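Capsid protein (Infectious hypodermal and hematopoietic necrosis virus, PDB 3N7X) forms the icosahedral shell of a shrimp-infecting brevidensovirus, with sixty copies of a beta-barrel subunit assembling into the capsid. Local coordinates at residues 103-108 against 296-301. Residues are numbered along the deposited sequence; the frame is centred on the assembly and turned at random.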
loop_
_atom_site.group_PDB
_atom_site.type_symbol
_atom_site.label_atom_id
_atom_site.label_comp_id
_atom_site.label_asym_id
_atom_site.label_seq_id
_atom_site.Cartn_x
_atom_site.Cartn_y
_atom_site.Cartn_z
ATOM N N LYS A 103 65.550 -43.452 -61.790
ATOM C CA LYS A 103 65.660 -44.881 -62.041
ATOM C C LYS A 103 66.645 -45.571 -61.095
ATOM O O LYS A 103 66.322 -46.576 -60.458
ATOM C CB LYS A 103 66.100 -45.073 -63.489
ATOM C CG LYS A 103 66.303 -46.493 -63.959
ATOM C CD LYS A 103 66.824 -46.416 -65.382
ATOM C CE LYS A 103 67.117 -47.762 -65.989
ATOM N NZ LYS A 103 67.778 -47.549 -67.307
ATOM N N SER A 104 67.846 -45.019 -60.994
ATOM C CA SER A 104 68.873 -45.606 -60.152
ATOM C C SER A 104 68.474 -45.643 -58.679
ATOM O O SER A 104 68.651 -46.657 -57.997
ATOM C CB SER A 104 70.180 -44.834 -60.323
ATOM O OG SER A 104 71.273 -45.602 -59.853
ATOM N N MET A 105 67.941 -44.531 -58.189
ATOM C CA MET A 105 67.521 -44.444 -56.801
ATOM C C MET A 105 66.374 -45.421 -56.528
ATOM O O MET A 105 66.364 -46.106 -55.506
ATOM C CB MET A 105 67.096 -43.015 -56.478
ATOM C CG MET A 105 67.183 -42.668 -55.007
ATOM S SD MET A 105 66.547 -41.017 -54.663
ATOM C CE MET A 105 67.790 -40.035 -55.440
ATOM N N MET A 106 65.410 -45.479 -57.443
ATOM C CA MET A 106 64.276 -46.389 -57.311
ATOM C C MET A 106 64.773 -47.808 -57.163
ATOM O O MET A 106 64.418 -48.519 -56.228
ATOM C CB MET A 106 63.417 -46.384 -58.564
ATOM C CG MET A 106 62.544 -45.205 -58.758
ATOM S SD MET A 106 61.713 -45.472 -60.322
ATOM C CE MET A 106 60.633 -46.869 -59.921
ATOM N N LYS A 107 65.571 -48.210 -58.143
ATOM C CA LYS A 107 66.124 -49.544 -58.209
ATOM C C LYS A 107 66.782 -49.991 -56.920
ATOM O O LYS A 107 66.533 -51.092 -56.434
ATOM C CB LYS A 107 67.149 -49.618 -59.343
ATOM C CG LYS A 107 67.866 -50.961 -59.437
ATOM C CD LYS A 107 69.041 -50.908 -60.407
ATOM C CE LYS A 107 70.090 -49.896 -59.952
ATOM N NZ LYS A 107 71.283 -49.839 -60.858
ATOM N N THR A 108 67.616 -49.129 -56.361
ATOM C CA THR A 108 68.350 -49.477 -55.161
ATOM C C THR A 108 67.680 -49.247 -53.817
ATOM O O THR A 108 67.792 -50.080 -52.921
ATOM C CB THR A 108 69.695 -48.744 -55.139
ATOM O OG1 THR A 108 70.420 -49.053 -56.336
ATOM C CG2 THR A 108 70.511 -49.165 -53.927
ATOM N N ARG A 296 62.231 -43.679 -52.152
ATOM C CA ARG A 296 63.001 -43.653 -50.933
ATOM C C ARG A 296 64.398 -43.061 -51.198
ATOM O O ARG A 296 65.012 -43.336 -52.232
ATOM C CB ARG A 296 63.060 -45.096 -50.441
ATOM C CG ARG A 296 63.628 -45.310 -49.100
ATOM C CD ARG A 296 62.767 -44.792 -47.976
ATOM N NE ARG A 296 63.578 -44.971 -46.784
ATOM C CZ ARG A 296 63.648 -46.102 -46.096
ATOM N NH1 ARG A 296 62.921 -47.149 -46.458
ATOM N NH2 ARG A 296 64.515 -46.214 -45.104
ATOM N N LEU A 297 64.893 -42.230 -50.283
ATOM C CA LEU A 297 66.219 -41.623 -50.446
ATOM C C LEU A 297 67.338 -42.505 -49.903
ATOM O O LEU A 297 67.121 -43.335 -49.015
ATOM C CB LEU A 297 66.286 -40.279 -49.719
ATOM C CG LEU A 297 65.581 -39.071 -50.333
ATOM C CD1 LEU A 297 65.610 -37.906 -49.354
ATOM C CD2 LEU A 297 66.272 -38.691 -51.628
ATOM N N PRO A 298 68.555 -42.356 -50.444
ATOM C CA PRO A 298 69.646 -43.184 -49.925
ATOM C C PRO A 298 70.001 -42.671 -48.532
ATOM O O PRO A 298 69.630 -41.557 -48.164
ATOM C CB PRO A 298 70.765 -42.972 -50.945
ATOM C CG PRO A 298 70.473 -41.633 -51.510
ATOM C CD PRO A 298 68.974 -41.621 -51.648
ATOM N N PRO A 299 70.713 -43.476 -47.735
ATOM C CA PRO A 299 71.080 -43.043 -46.384
ATOM C C PRO A 299 72.169 -41.983 -46.378
ATOM O O PRO A 299 72.797 -41.722 -47.404
ATOM C CB PRO A 299 71.548 -44.337 -45.734
ATOM C CG PRO A 299 72.242 -45.019 -46.882
ATOM C CD PRO A 299 71.274 -44.809 -48.034
ATOM N N GLN A 300 72.381 -41.362 -45.222
ATOM C CA GLN A 300 73.433 -40.366 -45.091
ATOM C C GLN A 300 74.723 -41.176 -45.207
ATOM O O GLN A 300 74.708 -42.391 -45.014
ATOM C CB GLN A 300 73.370 -39.693 -43.718
ATOM C CG GLN A 300 72.108 -38.883 -43.450
ATOM C CD GLN A 300 71.975 -37.671 -44.358
ATOM O OE1 GLN A 300 72.886 -37.348 -45.117
ATOM N NE2 GLN A 300 70.838 -36.990 -44.275
ATOM N N GLY A 301 75.834 -40.525 -45.526
ATOM C CA GLY A 301 77.080 -41.261 -45.633
ATOM C C GLY A 301 77.627 -41.404 -47.040
ATOM O O GLY A 301 77.070 -40.865 -48.003
#
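The nearest CA atoms across the contact are those of Met105 and Leu297, 7.1 Å apart. Residues 103-108 are helical, part of helix 97-109. Residues 296-301 leave the end of strand 281-296 and run on as an extended, proline-containing loop.

The contact is small and its side-chain part is apolar. On the helix side Met105 carries it. Its CB points at the loop. CG is anti to the backbone N (chi1 -156°) and chi2 is extended, which carries the sulfur out to the loop; the chain then bends at chi3, -69°. Met105 CG also lies 3.6 Å from the carbonyl oxygen Arg296 O. Met105 SD meets Leu297 CD2 at 3.8 Å, the two side chains lying alongside each other and pointing the same way. Although the CB of Leu297 faces away from the helix, its CD2 methyl comes back to the sulfur. Pro298 adds its CD, 3.9 Å from Met105 SD and equally close to Met105 CG, and crosses the methionine at about a right angle.

The guanidinium of Arg296 leads away from the helix, to Trp220 by a cation-pi contact and by a salt bridge from NH2 to the C-terminal carboxylate of Asn329 of a third subunit. Met101 of a second subunit packs on both Met105 and Pro298. Met106, pointing away from the loop, packs on Leu293 and Val295 of strand 281-296. Tyr109, at the end of helix 97-109, touches Pro298.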